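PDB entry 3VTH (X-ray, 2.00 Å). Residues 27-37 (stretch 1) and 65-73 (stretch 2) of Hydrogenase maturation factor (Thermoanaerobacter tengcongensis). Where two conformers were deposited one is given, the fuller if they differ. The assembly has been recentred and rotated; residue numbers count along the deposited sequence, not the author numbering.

Stretch 1 27-37: PFVFNIAQKYN
Stretch 2 (65-73) REIKENPPS

No hydrogen bond or salt bridge joins the two stretches; of the 374 Å² buried, summed over both sides, the largest share, 98 Å², belongs to F28, followed by E66 with 78 Å². The F28 ring reaches the place where the second helix ends: F28 CZ lies 3.2 Å from N70 O and 4.0 Å from E66 O, the latter at the ring edge, near its plane. E66 O already accepts the backbone hydrogen bond from N70 N (2.9 Å).

Residues 27-35 and 65-69 are helical, both helices beginning earlier in the chain. Their N-to-C directions differ by 141° and their axes approach to 11.1 Å. Register is set by V29 CA-I67 CA (7.9 Å), I32 CA-E66 CA (7.7 Å) and F28 CA-P72 CA (7.3 Å). In stretch 1 the i to i+4 ladder runs from N31 N to P27 O (3.0 Å) through Y36 N to I32 O (3.0 Å). Y36 (-100/21) and N70 (-137/71) are the first residues to leave helical phi/psi; P71 (-66/167) and P72 (-56/150) continue extended.

F28 points toward stretch 2 with chi1 t (175°) and chi2 -115°. F28 CD1 is 3.9 Å from P72 CD and F28 CE1 4.1 Å from I67 CG1, so a flat, apolar ring meets a compact proline and a branched aliphatic chain. I67 (m, t) also meets buried aliphatics: I32 CD1 (I32 p, t) is 3.7 Å from I67 CG1, and V29 CG2 (chi1 t, 162°) 4.5 Å from I67 CD1.

E66 points toward stretch 1; chi1 -98°, between wells, places E66 CG 3.5 Å from Y36 OH, at the Y36 ring edge; chi2 m and chi3 -67° set the carboxylate. E66 OE1 lies 3.6 Å from I32 CG2 and 4.5 Å from K35 NZ, beyond salt-bridge range; partly exposed E66 thus keeps its charge near exposed K35. Within stretch 1, K35 (all t) makes a weak hydrogen bond from K35 NZ to Y36 OH (3.3 Å; Y36 chi1 m, chi2 -64°).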

# COMPACT_ATOMS: atom_id res chain seq x y z
N PRO A 27 23.39 -19.14 5.33
CA PRO A 27 24.29 -19.19 6.50
C PRO A 27 23.64 -19.78 7.77
O PRO A 27 24.31 -20.49 8.51
CB PRO A 27 24.70 -17.72 6.73
CG PRO A 27 23.75 -16.90 5.92
CD PRO A 27 23.34 -17.77 4.76
N PHE A 28 22.36 -19.47 8.00
CA PHE A 28 21.61 -20.06 9.10
C PHE A 28 21.65 -21.62 9.04
O PHE A 28 21.98 -22.28 10.01
CB PHE A 28 20.15 -19.54 9.07
CG PHE A 28 19.24 -20.17 10.10
CD1 PHE A 28 18.17 -20.95 9.69
CD2 PHE A 28 19.46 -19.99 11.46
CE1 PHE A 28 17.32 -21.55 10.63
CE2 PHE A 28 18.61 -20.59 12.40
CZ PHE A 28 17.53 -21.36 11.98
N VAL A 29 21.34 -22.18 7.87
CA VAL A 29 21.31 -23.64 7.71
C VAL A 29 22.70 -24.22 7.92
O VAL A 29 22.86 -25.23 8.59
CB VAL A 29 20.69 -24.04 6.34
CG1 VAL A 29 21.04 -25.48 5.93
CG2 VAL A 29 19.17 -23.83 6.39
N PHE A 30 23.70 -23.56 7.35
CA PHE A 30 25.07 -24.01 7.52
C PHE A 30 25.41 -24.16 9.01
O PHE A 30 25.98 -25.17 9.45
CB PHE A 30 26.06 -23.05 6.86
CG PHE A 30 27.50 -23.44 7.04
CD1 PHE A 30 28.22 -23.01 8.15
CD2 PHE A 30 28.14 -24.24 6.09
CE1 PHE A 30 29.57 -23.38 8.33
CE2 PHE A 30 29.49 -24.62 6.25
CZ PHE A 30 30.21 -24.20 7.37
N ASN A 31 25.05 -23.13 9.76
CA ASN A 31 25.44 -23.08 11.16
C ASN A 31 24.70 -24.11 12.01
O ASN A 31 25.32 -24.76 12.85
CB ASN A 31 25.32 -21.65 11.71
CG ASN A 31 26.40 -20.71 11.15
OD1 ASN A 31 26.09 -19.65 10.58
ND2 ASN A 31 27.66 -21.10 11.29
N ILE A 32 23.40 -24.30 11.78
CA ILE A 32 22.69 -25.32 12.54
C ILE A 32 23.05 -26.75 12.06
O ILE A 32 23.11 -27.69 12.86
CB ILE A 32 21.16 -25.06 12.65
CG1 ILE A 32 20.49 -25.01 11.28
CG2 ILE A 32 20.90 -23.72 13.39
CD1 ILE A 32 18.97 -25.19 11.34
N ALA A 33 23.37 -26.90 10.78
CA ALA A 33 23.85 -28.21 10.29
C ALA A 33 25.16 -28.60 10.99
O ALA A 33 25.34 -29.76 11.38
CB ALA A 33 24.04 -28.19 8.79
N GLN A 34 26.07 -27.64 11.16
CA GLN A 34 27.32 -27.89 11.89
C GLN A 34 27.05 -28.22 13.36
O GLN A 34 27.66 -29.11 13.94
CB GLN A 34 28.28 -26.71 11.78
CG GLN A 34 28.59 -26.28 10.36
CD GLN A 34 29.95 -26.73 9.87
OE1 GLN A 34 30.98 -26.31 10.41
NE2 GLN A 34 29.97 -27.54 8.83
N LYS A 35 26.10 -27.50 13.94
CA LYS A 35 25.72 -27.65 15.35
C LYS A 35 25.25 -29.08 15.62
O LYS A 35 25.58 -29.65 16.66
CB LYS A 35 24.60 -26.68 15.69
CG LYS A 35 24.30 -26.54 17.16
CD LYS A 35 23.06 -25.68 17.35
CE LYS A 35 22.56 -25.71 18.80
NZ LYS A 35 21.24 -25.01 18.86
N TYR A 36 24.47 -29.63 14.70
CA TYR A 36 23.93 -30.97 14.86
C TYR A 36 24.72 -32.03 14.08
O TYR A 36 24.20 -33.10 13.78
CB TYR A 36 22.43 -30.98 14.50
CG TYR A 36 21.62 -30.08 15.40
CD1 TYR A 36 21.50 -30.36 16.77
CD2 TYR A 36 20.97 -28.95 14.90
CE1 TYR A 36 20.75 -29.53 17.62
CE2 TYR A 36 20.22 -28.11 15.74
CZ TYR A 36 20.12 -28.42 17.09
OH TYR A 36 19.39 -27.61 17.92
N ASN A 37 25.96 -31.71 13.75
CA ASN A 37 26.85 -32.66 13.09
C ASN A 37 26.23 -33.34 11.87
O ASN A 37 26.31 -34.56 11.72
CB ASN A 37 27.37 -33.70 14.09
CG ASN A 37 28.18 -33.07 15.21
OD1 ASN A 37 29.17 -32.39 14.96
ND2 ASN A 37 27.73 -33.26 16.45
N ARG A 65 13.51 -28.95 13.61
CA ARG A 65 12.85 -28.22 14.69
C ARG A 65 13.40 -26.80 14.83
O ARG A 65 12.64 -25.86 15.04
CB ARG A 65 13.00 -28.98 16.00
CG ARG A 65 12.01 -28.62 17.09
CD ARG A 65 12.03 -29.68 18.22
NE ARG A 65 13.34 -29.76 18.87
CZ ARG A 65 14.11 -30.85 18.93
NH1 ARG A 65 13.72 -32.02 18.41
NH2 ARG A 65 15.29 -30.79 19.55
N GLU A 66 14.73 -26.64 14.72
CA GLU A 66 15.33 -25.30 14.76
C GLU A 66 14.84 -24.42 13.61
O GLU A 66 14.52 -23.25 13.83
CB GLU A 66 16.86 -25.35 14.76
CG GLU A 66 17.49 -25.21 16.14
CD GLU A 66 17.65 -23.76 16.55
OE1 GLU A 66 18.46 -23.04 15.92
OE2 GLU A 66 16.98 -23.33 17.52
N ILE A 67 14.76 -24.99 12.41
CA ILE A 67 14.24 -24.24 11.27
C ILE A 67 12.80 -23.81 11.53
O ILE A 67 12.46 -22.64 11.33
CB ILE A 67 14.32 -25.04 9.96
CG1 ILE A 67 15.78 -25.23 9.55
CG2 ILE A 67 13.56 -24.29 8.86
CD1 ILE A 67 15.98 -26.22 8.41
N LYS A 68 11.96 -24.73 11.99
CA LYS A 68 10.55 -24.45 12.26
C LYS A 68 10.38 -23.45 13.40
O LYS A 68 9.50 -22.59 13.35
CB LYS A 68 9.76 -25.74 12.54
CG LYS A 68 9.74 -26.74 11.36
CD LYS A 68 9.06 -28.05 11.71
CE LYS A 68 8.65 -28.83 10.47
NZ LYS A 68 8.07 -30.17 10.81
N GLU A 69 11.22 -23.55 14.43
CA GLU A 69 11.08 -22.75 15.65
C GLU A 69 11.68 -21.35 15.59
O GLU A 69 11.09 -20.40 16.11
CB GLU A 69 11.64 -23.49 16.87
CG GLU A 69 10.64 -24.41 17.54
CD GLU A 69 11.26 -25.29 18.61
OE1 GLU A 69 12.38 -24.98 19.09
OE2 GLU A 69 10.63 -26.30 18.96
N ASN A 70 12.88 -21.22 15.03
CA ASN A 70 13.43 -19.87 14.86
C ASN A 70 14.09 -19.64 13.51
O ASN A 70 15.31 -19.53 13.42
CB ASN A 70 14.30 -19.40 16.03
CG ASN A 70 15.38 -20.35 16.36
OD1 ASN A 70 15.19 -21.27 17.17
ND2 ASN A 70 16.56 -20.13 15.79
N PRO A 71 13.25 -19.57 12.47
CA PRO A 71 13.74 -19.26 11.15
C PRO A 71 14.29 -17.83 11.12
O PRO A 71 14.04 -17.05 12.04
CB PRO A 71 12.48 -19.38 10.28
CG PRO A 71 11.38 -19.03 11.17
CD PRO A 71 11.77 -19.56 12.52
N PRO A 72 15.02 -17.48 10.06
CA PRO A 72 15.57 -16.12 9.99
C PRO A 72 14.47 -15.07 10.11
O PRO A 72 13.32 -15.32 9.70
CB PRO A 72 16.23 -16.09 8.61
CG PRO A 72 16.60 -17.59 8.35
CD PRO A 72 15.40 -18.30 8.89
N SER A 73 14.83 -13.91 10.66
CA SER A 73 13.92 -12.81 10.99
C SER A 73 13.08 -12.30 9.81
O SER A 73 11.91 -11.91 9.98
CB SER A 73 14.74 -11.65 11.56
OG SER A 73 13.91 -10.56 11.89